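Local structure of exosome complex component Rrp42 (Methanothermobacter thermautotrophicus, 2WNR) at residues E124-I129 against P186-R191; I205-S210 against V251-E256; A219-G224 against D245-A250. The protein is probably a non-catalytic component of the archaeal exosome, an RNA-degrading complex, in which it contributes to the structuring of the Rrp41 active site. All blocks are in the same frame, centred on the assembly; numbering follows the deposited sequence.

Contact 1: E124-I129 against P186-R191; sequences EKLCII and PLPVNR
Two loops of the RNase PH fold meet around Pro-188: the turn 124-126 that leads into strand 127-129, and the link 186-191 between strands 184-186 and 193-201. The pyrrolidine ring of Pro-188 is the centre of the contact, with Lys-125 and Leu-126 both reaching it from the turn. Lys-125 meets it with the aliphatic part of its chain: CB lies 3.8 Å from Pro-188 CG, and CD is 4.0 Å from Pro-188 CB. The lysine chain runs alongside the ring, antiparallel to it, and after CD departs from 186-191, carrying the ammonium with it. Leu-126 uses one branch, its CD2 lying 3.8 Å from Pro-188 CD and 4.0 Å from Pro-188 CG. Its CG stands anti to the carbonyl carbon (chi1 -62°), which swings CD2 over to the ring. CD2 of Leu-126 also lies 4.5 Å from Leu-187 CD2, a looser approach. Leu-137 of strand 133-145 touches both leucines, while a backbone hydrogen bond joins Pro-188 to Asp-122, just ahead of the turn. The chemistry is wholly apolar across the two segments: Leu-126 and Leu-187 are buried, whereas Lys-125, an exposed residue, covers the proline with methylenes while its ammonium end departs from the ring.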
ATOM      1  N   GLU A 124      -8.310 -11.199 -30.358  1.00 22.74           N
ATOM      2  CA  GLU A 124      -7.919 -10.556 -31.615  1.00 23.49           C
ATOM      3  C   GLU A 124      -8.987  -9.610 -32.147  1.00 22.90           C
ATOM      4  O   GLU A 124      -8.667  -8.595 -32.765  1.00 23.02           O
ATOM      5  CB  GLU A 124      -7.597 -11.598 -32.685  1.00 24.10           C
ATOM      6  CG  GLU A 124      -6.142 -12.020 -32.733  1.00 26.04           C
ATOM      7  CD  GLU A 124      -5.785 -12.699 -34.041  1.00 29.60           C
ATOM      8  OE1 GLU A 124      -6.417 -13.733 -34.356  1.00 30.78           O
ATOM      9  OE2 GLU A 124      -4.880 -12.198 -34.758  1.00 29.27           O
ATOM     10  N   LYS A 125     -10.251  -9.954 -31.906  1.00 22.35           N
ATOM     11  CA  LYS A 125     -11.382  -9.159 -32.382  1.00 22.12           C
ATOM     12  C   LYS A 125     -11.692  -7.995 -31.443  1.00 21.16           C
ATOM     13  O   LYS A 125     -12.529  -7.144 -31.758  1.00 22.29           O
ATOM     14  CB  LYS A 125     -12.622 -10.035 -32.578  1.00 22.89           C
ATOM     15  CG  LYS A 125     -12.419 -11.176 -33.557  1.00 23.66           C
ATOM     16  CD  LYS A 125     -13.732 -11.654 -34.151  1.00 24.16           C
ATOM     17  CE  LYS A 125     -13.515 -12.916 -34.977  1.00 25.87           C
ATOM     18  NZ  LYS A 125     -14.185 -12.841 -36.308  1.00 24.73           N
ATOM     19  N   LEU A 126     -11.013  -7.967 -30.297  1.00 16.72           N
ATOM     20  CA  LEU A 126     -11.144  -6.872 -29.341  1.00 12.79           C
ATOM     21  C   LEU A 126     -10.100  -5.784 -29.595  1.00 10.83           C
ATOM     22  O   LEU A 126     -10.158  -4.696 -29.001  1.00  9.58           O
ATOM     23  CB  LEU A 126     -11.051  -7.395 -27.910  1.00 11.78           C
ATOM     24  CG  LEU A 126     -12.149  -8.386 -27.510  1.00 13.94           C
ATOM     25  CD1 LEU A 126     -12.056  -8.705 -26.022  1.00 19.60           C
ATOM     26  CD2 LEU A 126     -13.535  -7.848 -27.849  1.00 16.79           C
ATOM     27  N   CYS A 127      -9.150  -6.087 -30.476  1.00  6.29           N
ATOM     28  CA  CYS A 127      -8.217  -5.090 -30.972  1.00  5.79           C
ATOM     29  C   CYS A 127      -8.983  -3.883 -31.519  1.00  4.46           C
ATOM     30  O   CYS A 127     -10.076  -4.043 -32.064  1.00  4.57           O
ATOM     31  CB  CYS A 127      -7.364  -5.685 -32.099  1.00  6.52           C
ATOM     32  SG  CYS A 127      -5.729  -4.948 -32.244  1.00  2.00           S
ATOM     33  N   ILE A 128      -8.432  -2.685 -31.342  1.00  2.68           N
ATOM     34  CA  ILE A 128      -8.911  -1.517 -32.088  1.00  5.83           C
ATOM     35  C   ILE A 128      -7.784  -1.001 -32.988  1.00  6.33           C
ATOM     36  O   ILE A 128      -7.875  -1.121 -34.199  1.00  3.43           O
ATOM     37  CB  ILE A 128      -9.511  -0.403 -31.192  1.00  6.36           C
ATOM     38  CG1 ILE A 128     -10.898  -0.809 -30.687  1.00  7.07           C
ATOM     39  CG2 ILE A 128      -9.623   0.914 -31.955  1.00  4.28           C
ATOM     40  CD1 ILE A 128     -10.939  -1.141 -29.219  1.00  2.00           C
ATOM     41  N   ILE A 129      -6.732  -0.445 -32.385  1.00  8.16           N
ATOM     42  CA  ILE A 129      -5.485  -0.180 -33.097  1.00 10.54           C
ATOM     43  C   ILE A 129      -4.346  -1.004 -32.500  1.00 11.87           C
ATOM     44  O   ILE A 129      -3.940  -0.784 -31.353  1.00 11.07           O
ATOM     45  CB  ILE A 129      -5.106   1.312 -33.101  1.00 11.10           C
ATOM     46  CG1 ILE A 129      -6.209   2.139 -33.776  1.00 13.52           C
ATOM     47  CG2 ILE A 129      -3.757   1.504 -33.809  1.00  9.82           C
ATOM     48  CD1 ILE A 129      -6.097   3.651 -33.578  1.00 14.14           C
ATOM     49  N   PRO A 186     -22.481  -8.105 -29.176  1.00 28.60           N
ATOM     50  CA  PRO A 186     -22.055  -9.150 -28.254  1.00 26.68           C
ATOM     51  C   PRO A 186     -20.543  -9.316 -28.311  1.00 25.36           C
ATOM     52  O   PRO A 186     -19.920  -8.902 -29.294  1.00 23.56           O
ATOM     53  CB  PRO A 186     -22.739 -10.404 -28.805  1.00 26.02           C
ATOM     54  CG  PRO A 186     -23.891  -9.897 -29.589  1.00 27.47           C
ATOM     55  CD  PRO A 186     -23.404  -8.623 -30.201  1.00 28.50           C
ATOM     56  N   LEU A 187     -19.957  -9.889 -27.262  1.00 24.15           N
ATOM     57  CA  LEU A 187     -18.544 -10.244 -27.296  1.00 24.47           C
ATOM     58  C   LEU A 187     -18.341 -11.391 -28.284  1.00 26.25           C
ATOM     59  O   LEU A 187     -19.199 -12.272 -28.379  1.00 25.68           O
ATOM     60  CB  LEU A 187     -18.031 -10.651 -25.917  1.00 22.16           C
ATOM     61  CG  LEU A 187     -17.966  -9.609 -24.800  1.00 19.98           C
ATOM     62  CD1 LEU A 187     -17.470 -10.261 -23.520  1.00 15.56           C
ATOM     63  CD2 LEU A 187     -17.087  -8.432 -25.171  1.00 18.28           C
ATOM     64  N   PRO A 188     -17.216 -11.375 -29.036  1.00 28.58           N
ATOM     65  CA  PRO A 188     -16.900 -12.512 -29.906  1.00 29.17           C
ATOM     66  C   PRO A 188     -16.626 -13.762 -29.059  1.00 29.19           C
ATOM     67  O   PRO A 188     -15.530 -13.931 -28.509  1.00 29.22           O
ATOM     68  CB  PRO A 188     -15.646 -12.050 -30.662  1.00 29.81           C
ATOM     69  CG  PRO A 188     -15.036 -10.986 -29.784  1.00 30.09           C
ATOM     70  CD  PRO A 188     -16.193 -10.310 -29.115  1.00 28.56           C
ATOM     71  N   VAL A 189     -17.645 -14.604 -28.934  1.00 28.72           N
ATOM     72  CA  VAL A 189     -17.554 -15.825 -28.150  1.00 28.09           C
ATOM     73  C   VAL A 189     -17.327 -16.984 -29.110  1.00 28.02           C
ATOM     74  O   VAL A 189     -18.183 -17.281 -29.944  1.00 28.34           O
ATOM     75  CB  VAL A 189     -18.833 -16.050 -27.305  1.00 28.19           C
ATOM     76  CG1 VAL A 189     -18.791 -17.398 -26.604  1.00 26.56           C
ATOM     77  CG2 VAL A 189     -19.007 -14.926 -26.291  1.00 26.85           C
ATOM     78  N   ASN A 190     -16.164 -17.622 -29.001  1.00 27.15           N
ATOM     79  CA  ASN A 190     -15.821 -18.739 -29.879  1.00 26.21           C
ATOM     80  C   ASN A 190     -16.386 -20.075 -29.407  1.00 25.60           C
ATOM     81  O   ASN A 190     -16.788 -20.914 -30.222  1.00 24.13           O
ATOM     82  CB  ASN A 190     -14.304 -18.835 -30.058  1.00 26.84           C
ATOM     83  CG  ASN A 190     -13.777 -17.887 -31.124  1.00 27.19           C
ATOM     84  OD1 ASN A 190     -14.527 -17.393 -31.969  1.00 25.55           O
ATOM     85  ND2 ASN A 190     -12.474 -17.634 -31.092  1.00 31.82           N
ATOM     86  N   ARG A 191     -16.406 -20.255 -28.086  1.00 24.98           N
ATOM     87  CA  ARG A 191     -16.863 -21.489 -27.444  1.00 25.00           C
ATOM     88  C   ARG A 191     -17.066 -21.318 -25.938  1.00 24.78           C
ATOM     89  O   ARG A 191     -16.659 -20.315 -25.356  1.00 24.41           O
ATOM     90  CB  ARG A 191     -15.906 -22.657 -27.725  1.00 26.29           C
ATOM     91  CG  ARG A 191     -14.405 -22.347 -27.642  1.00 26.47           C
ATOM     92  CD  ARG A 191     -13.617 -23.537 -28.163  1.00 28.48           C
ATOM     93  NE  ARG A 191     -12.255 -23.204 -28.578  1.00 35.10           N
ATOM     94  CZ  ARG A 191     -11.913 -22.722 -29.775  1.00 36.00           C
ATOM     95  NH1 ARG A 191     -10.637 -22.468 -30.044  1.00 34.71           N
ATOM     96  NH2 ARG A 191     -12.834 -22.483 -30.703  1.00 33.07           N
TER

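Contact 2: I205-S210 against V251-E256; sequences IVLDPS and VSIAVE
Helix 244-268 packs across the four-stranded antiparallel sheet of exoribonuclease domain 2 of the RNase PH fold, and at residues 251-256 its Ile-253 meets Ile-205 and Leu-207 of strand 204-207, outermost in that sheet within the chain. Val-251 points away from that strand and, like Val-255 a turn later, packs against an apolar side chain of a neighbouring subunit. Ile-253 faces the strand and divides its two branches between two residues. Its CD1 comes to 4.2 Å from Ile-205 CD1, while its CG2 lies 4.4 Å from Leu-207 CD2. Ile-205 and Leu-207, two positions apart on the strand, both point toward the helix. Phe-198 of the adjacent strand 193-201 touches both Ile-253 and Leu-207, extending the apolar layer into the sheet. Ala-254, next on the helix, touches Ile-223 and Val-225 of strand 219-226. The helix turn is held by its own backbone, with Val-255 N bonded to Val-251 O at 2.8 Å. All three touching residues are buried and meet by methyl groups at loose van der Waals range, so the strand and helix are joined here by modest dispersion and hydrophobic burial, without a directional bond between them.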
ATOM      1  N   ILE A 205     -14.510 -39.414  -4.094  1.00 21.76           N
ATOM      2  CA  ILE A 205     -14.587 -38.035  -4.564  1.00 22.95           C
ATOM      3  C   ILE A 205     -16.052 -37.624  -4.728  1.00 23.26           C
ATOM      4  O   ILE A 205     -16.860 -38.363  -5.303  1.00 23.74           O
ATOM      5  CB  ILE A 205     -13.756 -37.760  -5.843  1.00 22.76           C
ATOM      6  CG1 ILE A 205     -14.044 -38.793  -6.931  1.00 23.39           C
ATOM      7  CG2 ILE A 205     -12.255 -37.716  -5.506  1.00 22.56           C
ATOM      8  CD1 ILE A 205     -13.766 -38.293  -8.327  1.00 25.41           C
ATOM      9  N   VAL A 206     -16.398 -36.463  -4.180  1.00 23.23           N
ATOM     10  CA  VAL A 206     -17.767 -35.985  -4.285  1.00 23.98           C
ATOM     11  C   VAL A 206     -17.816 -34.694  -5.061  1.00 23.82           C
ATOM     12  O   VAL A 206     -16.981 -33.816  -4.859  1.00 25.32           O
ATOM     13  CB  VAL A 206     -18.550 -35.847  -2.922  1.00 24.33           C
ATOM     14  CG1 VAL A 206     -18.197 -36.909  -1.903  1.00 24.03           C
ATOM     15  CG2 VAL A 206     -18.580 -34.440  -2.377  1.00 26.35           C
ATOM     16  N   LEU A 207     -18.800 -34.589  -5.949  1.00 23.08           N
ATOM     17  CA  LEU A 207     -18.926 -33.429  -6.820  1.00 23.08           C
ATOM     18  C   LEU A 207     -19.689 -32.315  -6.117  1.00 23.07           C
ATOM     19  O   LEU A 207     -20.699 -32.573  -5.467  1.00 24.00           O
ATOM     20  CB  LEU A 207     -19.616 -33.820  -8.135  1.00 23.12           C
ATOM     21  CG  LEU A 207     -20.056 -32.757  -9.149  1.00 22.26           C
ATOM     22  CD1 LEU A 207     -18.862 -32.042  -9.772  1.00 20.10           C
ATOM     23  CD2 LEU A 207     -20.908 -33.410 -10.231  1.00 22.22           C
ATOM     24  N   ASP A 208     -19.179 -31.091  -6.250  1.00 23.17           N
ATOM     25  CA  ASP A 208     -19.828 -29.876  -5.757  1.00 22.59           C
ATOM     26  C   ASP A 208     -20.043 -29.934  -4.236  1.00 22.44           C
ATOM     27  O   ASP A 208     -21.149 -30.234  -3.761  1.00 22.75           O
ATOM     28  CB  ASP A 208     -21.124 -29.627  -6.539  1.00 22.26           C
ATOM     29  CG  ASP A 208     -21.914 -28.461  -6.012  1.00 24.71           C
ATOM     30  OD1 ASP A 208     -21.294 -27.438  -5.677  1.00 24.64           O
ATOM     31  OD2 ASP A 208     -23.157 -28.566  -5.930  1.00 24.57           O
ATOM     32  N   PRO A 209     -18.972 -29.672  -3.463  1.00 21.96           N
ATOM     33  CA  PRO A 209     -19.031 -29.833  -2.009  1.00 21.90           C
ATOM     34  C   PRO A 209     -19.731 -28.701  -1.282  1.00 21.90           C
ATOM     35  O   PRO A 209     -19.626 -27.546  -1.675  1.00 23.13           O
ATOM     36  CB  PRO A 209     -17.557 -29.882  -1.603  1.00 21.86           C
ATOM     37  CG  PRO A 209     -16.849 -29.159  -2.662  1.00 20.12           C
ATOM     38  CD  PRO A 209     -17.604 -29.379  -3.926  1.00 20.72           C
ATOM     39  N   SER A 210     -20.437 -29.046  -0.215  1.00 23.34           N
ATOM     40  CA  SER A 210     -21.106 -28.061   0.635  1.00 22.98           C
ATOM     41  C   SER A 210     -20.102 -27.495   1.618  1.00 23.68           C
ATOM     42  O   SER A 210     -18.979 -27.996   1.709  1.00 24.53           O
ATOM     43  CB  SER A 210     -22.242 -28.728   1.390  1.00 22.42           C
ATOM     44  OG  SER A 210     -21.748 -29.822   2.128  1.00 22.35           O
ATOM     45  N   VAL A 251     -11.737 -36.370 -13.734  1.00 19.94           N
ATOM     46  CA  VAL A 251     -11.803 -36.034 -15.154  1.00 19.03           C
ATOM     47  C   VAL A 251     -13.025 -36.704 -15.779  1.00 19.35           C
ATOM     48  O   VAL A 251     -13.887 -36.031 -16.351  1.00 19.72           O
ATOM     49  CB  VAL A 251     -10.510 -36.443 -15.908  1.00 19.58           C
ATOM     50  CG1 VAL A 251     -10.718 -36.393 -17.424  1.00 12.87           C
ATOM     51  CG2 VAL A 251      -9.344 -35.555 -15.475  1.00 14.10           C
ATOM     52  N   SER A 252     -13.105 -38.023 -15.631  1.00 19.39           N
ATOM     53  CA  SER A 252     -14.200 -38.806 -16.196  1.00 20.49           C
ATOM     54  C   SER A 252     -15.564 -38.172 -15.908  1.00 20.83           C
ATOM     55  O   SER A 252     -16.293 -37.834 -16.845  1.00 22.59           O
ATOM     56  CB  SER A 252     -14.141 -40.258 -15.703  1.00 20.32           C
ATOM     57  OG  SER A 252     -15.147 -41.046 -16.312  1.00 20.51           O
ATOM     58  N   ILE A 253     -15.896 -37.990 -14.628  1.00 20.07           N
ATOM     59  CA  ILE A 253     -17.155 -37.335 -14.256  1.00 19.49           C
ATOM     60  C   ILE A 253     -17.258 -35.941 -14.878  1.00 20.58           C
ATOM     61  O   ILE A 253     -18.242 -35.644 -15.557  1.00 22.00           O
ATOM     62  CB  ILE A 253     -17.409 -37.275 -12.711  1.00 18.49           C
ATOM     63  CG1 ILE A 253     -17.731 -38.663 -12.146  1.00 16.05           C
ATOM     64  CG2 ILE A 253     -18.571 -36.377 -12.392  1.00 13.15           C
ATOM     65  CD1 ILE A 253     -16.676 -39.199 -11.223  1.00 12.60           C
ATOM     66  N   ALA A 254     -16.242 -35.106 -14.671  1.00 20.57           N
ATOM     67  CA  ALA A 254     -16.266 -33.730 -15.179  1.00 21.26           C
ATOM     68  C   ALA A 254     -16.627 -33.674 -16.667  1.00 23.02           C
ATOM     69  O   ALA A 254     -17.472 -32.871 -17.079  1.00 23.09           O
ATOM     70  CB  ALA A 254     -14.943 -33.017 -14.905  1.00 19.23           C
ATOM     71  N   VAL A 255     -16.017 -34.556 -17.459  1.00 24.15           N
ATOM     72  CA  VAL A 255     -16.260 -34.613 -18.902  1.00 24.63           C
ATOM     73  C   VAL A 255     -17.705 -35.033 -19.278  1.00 26.13           C
ATOM     74  O   VAL A 255     -18.195 -34.687 -20.357  1.00 26.28           O
ATOM     75  CB  VAL A 255     -15.165 -35.470 -19.608  1.00 24.81           C
ATOM     76  CG1 VAL A 255     -15.477 -35.708 -21.082  1.00 20.97           C
ATOM     77  CG2 VAL A 255     -13.812 -34.784 -19.471  1.00 23.77           C
ATOM     78  N   GLU A 256     -18.392 -35.748 -18.390  1.00 26.99           N
ATOM     79  CA  GLU A 256     -19.786 -36.127 -18.647  1.00 27.72           C
ATOM     80  C   GLU A 256     -20.805 -35.182 -18.001  1.00 26.14           C
ATOM     81  O   GLU A 256     -21.973 -35.184 -18.369  1.00 26.46           O
ATOM     82  CB  GLU A 256     -20.057 -37.584 -18.250  1.00 29.91           C
ATOM     83  CG  GLU A 256     -20.023 -37.860 -16.744  1.00 35.40           C
ATOM     84  CD  GLU A 256     -20.640 -39.201 -16.374  1.00 39.05           C
ATOM     85  OE1 GLU A 256     -20.092 -40.250 -16.786  1.00 35.88           O
ATOM     86  OE2 GLU A 256     -21.670 -39.194 -15.661  1.00 40.81           O
TER

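Contact 3: A219-G224 against D245-A250; sequences ARISIG and DDVLKA
In the alpha/beta layer of exoribonuclease domain 2 of the RNase PH fold, Ile-221 and Ile-223 of strand 219-224 pack against Val-247 and Ala-250 of helix 245-250, the two axes running in broadly the same direction at an angle of 35° and approaching to 9.7 Å. Ala-219 leads into the strand and packs on Leu-242, in the loop before the helix. Arg-220 belongs to the other side of the sheet, where it forms a salt bridge with Glu-106 and touches Phe-151 of helix 150-164. Ile-221 is directed at helix 245-250 and touches it with two branches. Its CG1 extends anti to the backbone N (chi1 -180°), taking CD1 to 4.2 Å from Val-247 CG1, while CG2 rests 3.9 Å from Ala-250 CB. Phe-198 on the neighbouring strand 193-201 touches both Ile-221 and Ala-250 and flanks this meeting. Ser-222 points away from helix 245-250, to the face where helix 150-164 packs, and its hydroxyl is hydrogen-bonded to Thr-197 OG1. Ile-223 returns to the face of helix 245-250, with CG1 anti to the carbonyl carbon (chi1 -56°) and only its terminal methyl reaching across. Ala-250 thus receives both isoleucines. All four touching residues are buried, and the interface between the segments consists of hydrocarbon packing. Ile-223 CD1 lies 3.7 Å from Ala-250 CB and, the alanine side chain being a single methyl, it also approaches the backbone, 3.5 Å from Ala-250 C.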
ATOM      1  N   ALA A 219      -8.703 -33.217   0.281  1.00 20.84           N
ATOM      2  CA  ALA A 219      -8.239 -32.417  -0.825  1.00 20.44           C
ATOM      3  C   ALA A 219      -9.398 -32.186  -1.776  1.00 21.44           C
ATOM      4  O   ALA A 219     -10.466 -32.806  -1.643  1.00 22.80           O
ATOM      5  CB  ALA A 219      -7.132 -33.116  -1.524  1.00 20.10           C
ATOM      6  N   ARG A 220      -9.189 -31.295  -2.735  1.00 21.19           N
ATOM      7  CA  ARG A 220     -10.203 -30.980  -3.732  1.00 22.28           C
ATOM      8  C   ARG A 220      -9.539 -30.893  -5.086  1.00 22.18           C
ATOM      9  O   ARG A 220      -8.338 -30.663  -5.166  1.00 22.63           O
ATOM     10  CB  ARG A 220     -10.866 -29.638  -3.414  1.00 23.49           C
ATOM     11  CG  ARG A 220      -9.881 -28.461  -3.438  1.00 23.87           C
ATOM     12  CD  ARG A 220     -10.549 -27.127  -3.615  1.00 24.74           C
ATOM     13  NE  ARG A 220      -9.847 -26.177  -2.814  1.00 22.54           N
ATOM     14  CZ  ARG A 220      -8.981 -25.213  -3.115  1.00 26.59           C
ATOM     15  NH1 ARG A 220      -8.508 -24.582  -2.063  1.00 31.62           N
ATOM     16  NH2 ARG A 220      -8.584 -24.840  -4.331  1.00 26.73           N
ATOM     17  N   ILE A 221     -10.318 -31.058  -6.147  1.00 22.36           N
ATOM     18  CA  ILE A 221      -9.814 -30.850  -7.510  1.00 22.07           C
ATOM     19  C   ILE A 221     -10.874 -30.195  -8.409  1.00 21.94           C
ATOM     20  O   ILE A 221     -12.012 -30.647  -8.483  1.00 21.34           O
ATOM     21  CB  ILE A 221      -9.233 -32.156  -8.140  1.00 22.09           C
ATOM     22  CG1 ILE A 221      -8.710 -31.887  -9.554  1.00 24.44           C
ATOM     23  CG2 ILE A 221     -10.261 -33.284  -8.120  1.00 20.79           C
ATOM     24  CD1 ILE A 221      -7.760 -32.934 -10.087  1.00 22.49           C
ATOM     25  N   SER A 222     -10.494 -29.101  -9.058  1.00 22.83           N
ATOM     26  CA  SER A 222     -11.376 -28.405  -9.978  1.00 23.05           C
ATOM     27  C   SER A 222     -10.931 -28.678 -11.396  1.00 23.43           C
ATOM     28  O   SER A 222      -9.739 -28.553 -11.709  1.00 24.45           O
ATOM     29  CB  SER A 222     -11.348 -26.901  -9.717  1.00 21.84           C
ATOM     30  OG  SER A 222     -11.709 -26.626  -8.380  1.00 23.93           O
ATOM     31  N   ILE A 223     -11.886 -29.047 -12.249  1.00 22.39           N
ATOM     32  CA  ILE A 223     -11.586 -29.322 -13.642  1.00 22.32           C
ATOM     33  C   ILE A 223     -12.444 -28.486 -14.590  1.00 22.49           C
ATOM     34  O   ILE A 223     -13.670 -28.519 -14.529  1.00 22.22           O
ATOM     35  CB  ILE A 223     -11.701 -30.829 -13.954  1.00 22.59           C
ATOM     36  CG1 ILE A 223     -10.785 -31.625 -13.022  1.00 23.00           C
ATOM     37  CG2 ILE A 223     -11.339 -31.111 -15.416  1.00 22.95           C
ATOM     38  CD1 ILE A 223     -11.103 -33.084 -12.965  1.00 24.97           C
ATOM     39  N   GLY A 224     -11.780 -27.719 -15.451  1.00 22.15           N
ATOM     40  CA  GLY A 224     -12.463 -26.960 -16.489  1.00 22.66           C
ATOM     41  C   GLY A 224     -12.448 -27.725 -17.803  1.00 22.77           C
ATOM     42  O   GLY A 224     -11.376 -28.026 -18.343  1.00 22.73           O
ATOM     43  N   ASP A 245      -6.001 -42.513  -9.369  1.00 22.83           N
ATOM     44  CA  ASP A 245      -7.373 -42.923  -9.667  1.00 23.55           C
ATOM     45  C   ASP A 245      -8.352 -41.801  -9.376  1.00 23.73           C
ATOM     46  O   ASP A 245      -9.268 -41.566 -10.163  1.00 25.02           O
ATOM     47  CB  ASP A 245      -7.770 -44.193  -8.900  1.00 23.46           C
ATOM     48  CG  ASP A 245      -7.098 -45.450  -9.446  1.00 27.26           C
ATOM     49  OD1 ASP A 245      -6.353 -45.372 -10.460  1.00 27.00           O
ATOM     50  OD2 ASP A 245      -7.318 -46.530  -8.849  1.00 30.67           O
ATOM     51  N   ASP A 246      -8.148 -41.109  -8.253  1.00 23.38           N
ATOM     52  CA  ASP A 246      -8.985 -39.968  -7.872  1.00 22.35           C
ATOM     53  C   ASP A 246      -8.998 -38.909  -8.964  1.00 21.77           C
ATOM     54  O   ASP A 246     -10.053 -38.399  -9.322  1.00 22.36           O
ATOM     55  CB  ASP A 246      -8.507 -39.343  -6.564  1.00 22.17           C
ATOM     56  CG  ASP A 246      -8.716 -40.244  -5.367  1.00 23.24           C
ATOM     57  OD1 ASP A 246      -9.529 -41.184  -5.437  1.00 27.85           O
ATOM     58  OD2 ASP A 246      -8.056 -40.009  -4.338  1.00 23.71           O
ATOM     59  N   VAL A 247      -7.825 -38.598  -9.505  1.00 21.84           N
ATOM     60  CA  VAL A 247      -7.707 -37.560 -10.511  1.00 21.07           C
ATOM     61  C   VAL A 247      -8.402 -37.957 -11.803  1.00 21.68           C
ATOM     62  O   VAL A 247      -9.206 -37.186 -12.341  1.00 21.27           O
ATOM     63  CB  VAL A 247      -6.248 -37.212 -10.767  1.00 21.54           C
ATOM     64  CG1 VAL A 247      -6.103 -36.309 -11.995  1.00 19.41           C
ATOM     65  CG2 VAL A 247      -5.660 -36.547  -9.525  1.00 21.27           C
ATOM     66  N   LEU A 248      -8.111 -39.165 -12.279  1.00 21.61           N
ATOM     67  CA  LEU A 248      -8.673 -39.655 -13.535  1.00 21.65           C
ATOM     68  C   LEU A 248     -10.181 -39.884 -13.451  1.00 22.02           C
ATOM     69  O   LEU A 248     -10.898 -39.697 -14.439  1.00 22.75           O
ATOM     70  CB  LEU A 248      -7.954 -40.924 -13.988  1.00 21.12           C
ATOM     71  CG  LEU A 248      -6.464 -40.791 -14.324  1.00 22.92           C
ATOM     72  CD1 LEU A 248      -5.943 -42.135 -14.791  1.00 22.73           C
ATOM     73  CD2 LEU A 248      -6.179 -39.719 -15.384  1.00 20.47           C
ATOM     74  N   LYS A 249     -10.649 -40.286 -12.271  1.00 22.00           N
ATOM     75  CA  LYS A 249     -12.077 -40.446 -12.016  1.00 22.34           C
ATOM     76  C   LYS A 249     -12.771 -39.088 -12.102  1.00 21.79           C
ATOM     77  O   LYS A 249     -13.805 -38.954 -12.754  1.00 21.67           O
ATOM     78  CB  LYS A 249     -12.316 -41.109 -10.654  1.00 22.91           C
ATOM     79  CG  LYS A 249     -13.774 -41.434 -10.351  1.00 24.92           C
ATOM     80  CD  LYS A 249     -13.913 -42.430  -9.204  1.00 26.81           C
ATOM     81  CE  LYS A 249     -15.388 -42.617  -8.828  1.00 26.90           C
ATOM     82  NZ  LYS A 249     -15.611 -43.819  -7.975  1.00 26.59           N
ATOM     83  N   ALA A 250     -12.186 -38.085 -11.453  1.00 21.42           N
ATOM     84  CA  ALA A 250     -12.701 -36.715 -11.505  1.00 21.47           C
ATOM     85  C   ALA A 250     -12.780 -36.167 -12.933  1.00 20.61           C
ATOM     86  O   ALA A 250     -13.781 -35.572 -13.301  1.00 21.00           O
ATOM     87  CB  ALA A 250     -11.879 -35.787 -10.604  1.00 21.62           C
TER

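How the contacts relate
Contacts 2 and 3 are two neighbouring parts of one helix-on-sheet interface, their centres 7 Å apart. Both use helix 244-268 and the same four-stranded antiparallel sheet, with contact 3 on an inner strand and contact 2 on a strand outermost within the chain. They also touch directly: Ile-205 CD1 lies 3.5 Å from Ala-250 N. In sequence, both segments of contact 3 fall between those of contact 2, and successive turns of one helix pack on two strands that come earlier in the chain. Contact 1 closes before either opens, about 32 Å from each between centres, and across the chain's centre from contact 2. It joins loops bordering different sheets, whereas contacts 2 and 3 lie within one exoribonuclease domain range.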